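PDB 7JKA: m3DLH protein from Halieaceae bacterium, which is probably an alpha/beta-hydrolase of the dienelactone hydrolase family, expected to open lactone rings by ester hydrolysis and also linked to phosphotriesterase activity. Local coordinates for residues R91-M94 and E95-G99; D190-M193 and G194-R198. All coordinates share one frame; numbering follows the deposited sequence.

Interaction 1. Residues R91-M94 and E95-G99; sequences RPRM and EGLFG
Leu97 lies one turn beyond Arg93 on the short alpha-helix 90-98, which follows strand 71-74 and precedes helix 101-116 in a probable alpha/beta-hydrolase fold, and the two form the packed side of this i to i+4 contact. Methyl CD1 of Leu97 sits over the centre of one face of the Arg93 guanidinium, 3.8 Å from CZ. A bend at chi2 (65°) turns the arginine chain so that this flat group comes over the leucine. The guanidinium is held from outside the helix as well: NH1 bonds to Leu77 O and NE to His78 ND1. An apolar leucine suits this side, where it also touches Trp104 and Leu107 of helix 101-116 and Phe133.

The solvent side is looser. Arg91 and Glu95 make a salt bridge whose one hydrogen bond is weak, Arg91 NH2 to Glu95 OE1 at 3.4 Å with an N-H...O angle of 139°, and the flat groups are turned 59° apart. Both residues are exposed, so long charged chains fit here.

Between these sides, Met94 and Phe98 lie alongside each other and point the same way, the flexible methionine meeting the ring through CE, 4.1 Å from CZ of Phe98. The backbone bond from Phe98 N to Met94 O measures 2.8 Å, and that same Met94 O rests over one face of the Phe98 ring, offset toward the rim, 3.3 Å from CG.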
ATOM      1  N   ARG A  91     -15.217  -8.388  -4.865  1.00 26.11           N
ATOM      2  CA  ARG A  91     -15.246  -7.793  -6.200  1.00 24.94           C
ATOM      3  C   ARG A  91     -16.223  -6.626  -6.299  1.00 22.31           C
ATOM      4  O   ARG A  91     -15.848  -5.586  -6.864  1.00 20.70           O
ATOM      5  CB  ARG A  91     -15.536  -8.892  -7.233  1.00 33.21           C
ATOM      6  CG  ARG A  91     -15.773  -8.378  -8.639  1.00 44.29           C
ATOM      7  CD  ARG A  91     -16.405  -9.444  -9.536  1.00 51.50           C
ATOM      8  NE  ARG A  91     -17.642  -9.988  -8.973  1.00 60.44           N
ATOM      9  CZ  ARG A  91     -18.797  -9.330  -8.913  1.00 63.72           C
ATOM     10  NH1 ARG A  91     -19.865  -9.914  -8.385  1.00 61.79           N
ATOM     11  NH2 ARG A  91     -18.888  -8.087  -9.367  1.00 60.13           N
ATOM     12  N   PRO A  92     -17.456  -6.702  -5.788  1.00 23.14           N
ATOM     13  CA  PRO A  92     -18.316  -5.503  -5.847  1.00 21.90           C
ATOM     14  C   PRO A  92     -17.701  -4.280  -5.192  1.00 19.33           C
ATOM     15  O   PRO A  92     -17.848  -3.163  -5.710  1.00 18.16           O
ATOM     16  CB  PRO A  92     -19.593  -5.963  -5.127  1.00 23.83           C
ATOM     17  CG  PRO A  92     -19.641  -7.437  -5.414  1.00 26.69           C
ATOM     18  CD  PRO A  92     -18.213  -7.893  -5.361  1.00 25.95           C
ATOM     19  N   ARG A  93     -17.015  -4.454  -4.059  1.00 18.81           N
ATOM     20  CA  ARG A  93     -16.372  -3.323  -3.400  1.00 16.85           C
ATOM     21  C   ARG A  93     -15.242  -2.775  -4.257  1.00 17.27           C
ATOM     22  O   ARG A  93     -15.167  -1.568  -4.488  1.00 16.14           O
ATOM     23  CB  ARG A  93     -15.862  -3.747  -2.021  1.00 17.09           C
ATOM     24  CG  ARG A  93     -15.046  -2.682  -1.285  1.00 16.23           C
ATOM     25  CD  ARG A  93     -15.892  -1.467  -0.934  1.00 15.50           C
ATOM     26  NE  ARG A  93     -15.139  -0.461  -0.174  1.00 14.89           N
ATOM     27  CZ  ARG A  93     -15.419   0.846  -0.199  1.00 15.43           C
ATOM     28  NH1 ARG A  93     -14.689   1.700   0.518  1.00 15.96           N
ATOM     29  NH2 ARG A  93     -16.395   1.306  -0.958  1.00 15.85           N
ATOM     30  N   MET A  94     -14.365  -3.653  -4.758  1.00 16.69           N
ATOM     31  CA  MET A  94     -13.264  -3.188  -5.593  1.00 16.38           C
ATOM     32  C   MET A  94     -13.777  -2.524  -6.854  1.00 16.38           C
ATOM     33  O   MET A  94     -13.297  -1.456  -7.238  1.00 16.89           O
ATOM     34  CB  MET A  94     -12.339  -4.366  -5.954  1.00 17.93           C
ATOM     35  CG  MET A  94     -11.717  -5.009  -4.719  1.00 18.30           C
ATOM     36  SD  MET A  94     -10.746  -6.520  -5.047  1.00 27.01           S
ATOM     37  CE  MET A  94      -9.688  -6.029  -6.406  1.00 36.83           C
ATOM     38  N   GLU A  95     -14.769  -3.126  -7.502  1.00 17.51           N
ATOM     39  CA  GLU A  95     -15.260  -2.525  -8.738  1.00 19.69           C
ATOM     40  C   GLU A  95     -15.957  -1.203  -8.466  1.00 17.21           C
ATOM     41  O   GLU A  95     -15.891  -0.293  -9.295  1.00 20.11           O
ATOM     42  CB  GLU A  95     -16.174  -3.505  -9.480  1.00 26.26           C
ATOM     43  CG  GLU A  95     -15.369  -4.685 -10.037  1.00 25.90           C
ATOM     44  CD  GLU A  95     -16.216  -5.647 -10.831  1.00 44.78           C
ATOM     45  OE1 GLU A  95     -17.448  -5.439 -10.882  1.00 40.07           O
ATOM     46  OE2 GLU A  95     -15.645  -6.609 -11.397  1.00 45.00           O
ATOM     47  N   GLY A  96     -16.611  -1.060  -7.310  1.00 16.05           N
ATOM     48  CA  GLY A  96     -17.209   0.223  -6.996  1.00 18.25           C
ATOM     49  C   GLY A  96     -16.163   1.304  -6.870  1.00 18.29           C
ATOM     50  O   GLY A  96     -16.376   2.444  -7.282  1.00 18.82           O
ATOM     51  N   LEU A  97     -14.995   0.947  -6.343  1.00 13.80           N
ATOM     52  CA  LEU A  97     -13.914   1.917  -6.243  1.00 14.08           C
ATOM     53  C   LEU A  97     -13.239   2.148  -7.593  1.00 14.38           C
ATOM     54  O   LEU A  97     -12.918   3.293  -7.918  1.00 16.46           O
ATOM     55  CB  LEU A  97     -12.919   1.482  -5.167  1.00 14.05           C
ATOM     56  CG  LEU A  97     -13.528   1.541  -3.752  1.00 13.23           C
ATOM     57  CD1 LEU A  97     -12.580   0.889  -2.761  1.00 15.02           C
ATOM     58  CD2 LEU A  97     -13.780   2.992  -3.343  1.00 16.15           C
ATOM     59  N   PHE A  98     -13.056   1.097  -8.424  1.00 15.34           N
ATOM     60  CA  PHE A  98     -12.585   1.316  -9.795  1.00 16.74           C
ATOM     61  C   PHE A  98     -13.442   2.337 -10.530  1.00 17.67           C
ATOM     62  O   PHE A  98     -12.931   3.119 -11.342  1.00 21.01           O
ATOM     63  CB  PHE A  98     -12.585   0.015 -10.604  1.00 18.08           C
ATOM     64  CG  PHE A  98     -11.641  -1.056 -10.097  1.00 20.59           C
ATOM     65  CD1 PHE A  98     -10.477  -0.745  -9.411  1.00 18.55           C
ATOM     66  CD2 PHE A  98     -11.922  -2.392 -10.354  1.00 21.10           C
ATOM     67  CE1 PHE A  98      -9.612  -1.769  -8.978  1.00 19.95           C
ATOM     68  CE2 PHE A  98     -11.088  -3.404  -9.915  1.00 24.97           C
ATOM     69  CZ  PHE A  98      -9.931  -3.092  -9.225  1.00 23.81           C
ATOM     70  N   GLY A  99     -14.764   2.302 -10.319  1.00 16.58           N
ATOM     71  CA  GLY A  99     -15.645   3.181 -11.047  1.00 17.28           C
ATOM     72  C   GLY A  99     -15.895   4.514 -10.382  1.00 20.16           C
ATOM     73  O   GLY A  99     -16.661   5.329 -10.904  1.00 23.38           O
TER

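Interaction 2. Residues D190-M193 and G194-R198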
ATOM      1  N   ASP A 190       1.983  -3.441 -19.107  1.00 27.92           N
ATOM      2  CA  ASP A 190       2.453  -2.618 -20.214  1.00 33.02           C
ATOM      3  C   ASP A 190       1.947  -1.187 -20.091  1.00 26.68           C
ATOM      4  O   ASP A 190       2.685  -0.235 -20.375  1.00 30.60           O
ATOM      5  CB  ASP A 190       2.005  -3.225 -21.543  1.00 39.60           C
ATOM      6  CG  ASP A 190       2.770  -4.481 -21.912  1.00 39.97           C
ATOM      7  OD1 ASP A 190       3.748  -4.842 -21.227  1.00 39.81           O
ATOM      8  OD2 ASP A 190       2.383  -5.113 -22.912  1.00 50.09           O
ATOM      9  N   ALA A 191       0.688  -1.015 -19.669  1.00 24.45           N
ATOM     10  CA  ALA A 191       0.096   0.315 -19.594  1.00 30.78           C
ATOM     11  C   ALA A 191       0.810   1.180 -18.570  1.00 23.31           C
ATOM     12  O   ALA A 191       1.210   2.309 -18.869  1.00 28.24           O
ATOM     13  CB  ALA A 191      -1.393   0.207 -19.265  1.00 35.31           C
ATOM     14  N   VAL A 192       0.993   0.666 -17.351  1.00 20.80           N
ATOM     15  CA  VAL A 192       1.576   1.512 -16.319  1.00 20.41           C
ATOM     16  C   VAL A 192       3.031   1.787 -16.637  1.00 20.66           C
ATOM     17  O   VAL A 192       3.520   2.903 -16.421  1.00 22.55           O
ATOM     18  CB  VAL A 192       1.409   0.917 -14.898  1.00 23.96           C
ATOM     19  CG1 VAL A 192      -0.076   0.696 -14.588  1.00 26.39           C
ATOM     20  CG2 VAL A 192       2.235  -0.360 -14.703  1.00 23.25           C
ATOM     21  N   MET A 193       3.757   0.781 -17.161  1.00 20.66           N
ATOM     22  CA  MET A 193       5.125   1.050 -17.578  1.00 21.52           C
ATOM     23  C   MET A 193       5.160   2.176 -18.594  1.00 22.56           C
ATOM     24  O   MET A 193       6.050   3.033 -18.547  1.00 21.40           O
ATOM     25  CB  MET A 193       5.778  -0.194 -18.180  1.00 20.90           C
ATOM     26  CG  MET A 193       6.089  -1.261 -17.169  1.00 19.52           C
ATOM     27  SD  MET A 193       7.011  -2.574 -17.990  1.00 23.75           S
ATOM     28  CE  MET A 193       7.414  -3.594 -16.579  1.00 21.58           C
ATOM     29  N   GLY A 194       4.198   2.185 -19.521  1.00 21.93           N
ATOM     30  CA  GLY A 194       4.167   3.230 -20.533  1.00 24.92           C
ATOM     31  C   GLY A 194       3.887   4.604 -19.955  1.00 23.84           C
ATOM     32  O   GLY A 194       4.464   5.600 -20.401  1.00 24.25           O
ATOM     33  N   GLU A 195       2.989   4.677 -18.963  1.00 22.81           N
ATOM     34  CA  GLU A 195       2.731   5.935 -18.264  1.00 22.23           C
ATOM     35  C   GLU A 195       3.992   6.445 -17.597  1.00 20.07           C
ATOM     36  O   GLU A 195       4.358   7.621 -17.725  1.00 22.89           O
ATOM     37  CB  GLU A 195       1.632   5.739 -17.213  1.00 21.86           C
ATOM     38  CG  GLU A 195       0.306   5.285 -17.777  1.00 21.40           C
ATOM     39  CD  GLU A 195      -0.640   4.752 -16.735  1.00 19.33           C
ATOM     40  OE1 GLU A 195      -0.288   4.754 -15.530  1.00 20.87           O
ATOM     41  OE2 GLU A 195      -1.732   4.304 -17.128  1.00 23.57           O
ATOM     42  N   TRP A 196       4.683   5.555 -16.890  1.00 22.63           N
ATOM     43  CA  TRP A 196       5.831   5.974 -16.111  1.00 20.07           C
ATOM     44  C   TRP A 196       7.021   6.305 -17.006  1.00 21.61           C
ATOM     45  O   TRP A 196       7.800   7.200 -16.669  1.00 22.07           O
ATOM     46  CB  TRP A 196       6.170   4.883 -15.088  1.00 19.39           C
ATOM     47  CG  TRP A 196       5.007   4.635 -14.147  1.00 17.73           C
ATOM     48  CD1 TRP A 196       3.941   5.476 -13.908  1.00 16.30           C
ATOM     49  CD2 TRP A 196       4.786   3.466 -13.342  1.00 18.02           C
ATOM     50  NE1 TRP A 196       3.085   4.893 -13.001  1.00 16.81           N
ATOM     51  CE2 TRP A 196       3.579   3.668 -12.631  1.00 14.50           C
ATOM     52  CE3 TRP A 196       5.500   2.268 -13.154  1.00 16.28           C
ATOM     53  CZ2 TRP A 196       3.061   2.712 -11.754  1.00 17.39           C
ATOM     54  CZ3 TRP A 196       5.001   1.325 -12.272  1.00 15.89           C
ATOM     55  CH2 TRP A 196       3.797   1.557 -11.568  1.00 16.23           C
ATOM     56  N   ARG A 197       7.169   5.616 -18.152  1.00 22.85           N
ATOM     57  CA  ARG A 197       8.197   5.986 -19.126  1.00 23.74           C
ATOM     58  C   ARG A 197       7.905   7.358 -19.716  1.00 23.02           C
ATOM     59  O   ARG A 197       8.802   8.199 -19.836  1.00 27.08           O
ATOM     60  CB  ARG A 197       8.275   4.936 -20.239  1.00 25.07           C
ATOM     61  CG  ARG A 197       8.869   3.600 -19.799  1.00 25.57           C
ATOM     62  CD  ARG A 197       9.014   2.620 -20.964  1.00 37.04           C
ATOM     63  NE  ARG A 197       9.985   3.096 -21.939  1.00 48.24           N
ATOM     64  CZ  ARG A 197      10.474   2.358 -22.931  1.00 61.01           C
ATOM     65  NH1 ARG A 197      10.076   1.101 -23.080  1.00 62.99           N
ATOM     66  NH2 ARG A 197      11.359   2.878 -23.775  1.00 41.50           N
ATOM     67  N   ARG A 198       6.650   7.592 -20.099  1.00 24.45           N
ATOM     68  CA  ARG A 198       6.270   8.878 -20.677  1.00 26.53           C
ATOM     69  C   ARG A 198       6.594  10.030 -19.736  1.00 25.30           C
ATOM     70  O   ARG A 198       7.110  11.071 -20.163  1.00 27.68           O
ATOM     71  CB  ARG A 198       4.782   8.871 -21.000  1.00 27.32           C
ATOM     72  CG  ARG A 198       4.243  10.209 -21.504  1.00 27.34           C
ATOM     73  CD  ARG A 198       2.729  10.230 -21.364  1.00 27.30           C
ATOM     74  NE  ARG A 198       2.336  10.187 -19.962  1.00 26.98           N
ATOM     75  CZ  ARG A 198       1.200   9.663 -19.508  1.00 24.57           C
ATOM     76  NH1 ARG A 198       0.958   9.668 -18.217  1.00 23.39           N
ATOM     77  NH2 ARG A 198       0.323   9.117 -20.340  1.00 29.09           N
TER
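The carbonyl oxygen of Val192 takes the backbone N-H of Trp196 at 2.9 Å, one of four successive i to i+4 bonds that run from Asp190, Ala191, Val192 and Met193 to Gly194, Glu195, Trp196 and Arg197. The same Val192 O lies over one face of the indole, 3.2 Å from CG of Trp196. Farther out, Val192 CB makes a CH-pi contact, 4.1 Å from the centroid of the six-membered ring of Trp196 and 14° off its normal. A compact branched valine suits this spot, since its CG2 also meets the indole.

Glu195 is buried, yet both carboxylate oxygens are satisfied: OE1 by a salt bridge to Arg143 NH2, OE2 by the backbone N-H of Glu161. With CG beside its own backbone N (chi1 -60°), the chain passes close to the acceptor of its own N-H, CG standing 3.3 Å from Ala191 O. Arg198 NH2 reaches Glu161 through a further salt bridge.

Helix 186-198 is the crossover of a beta-alpha-beta unit between parallel strands 172-178 and 203-208. Trp196 packs on Val173 and Val175 of the first and on Leu139 of helix 133-143, while Met193 meets Trp203 and Phe205 of the second.

Each interaction lies within one helix, between successive turns joined by i to i+4 backbone bonds, but they hold different elements, with centres 23 Å apart and nearest atoms about 11 Å apart. Interaction 1 is a surface contact with one buried residue; interaction 2 is partly buried, with three. The charged chemistry differs accordingly. In 91-99 an acid pairs weakly with a base of its own helix, whereas in 190-198 the buried acid is answered by partners elsewhere in the chain. Their apolar sides share a neighbour, helix 133-143, which Met94 and Leu97 touch at Phe133, and Val192 and Trp196 farther along, at Arg143 and Leu139.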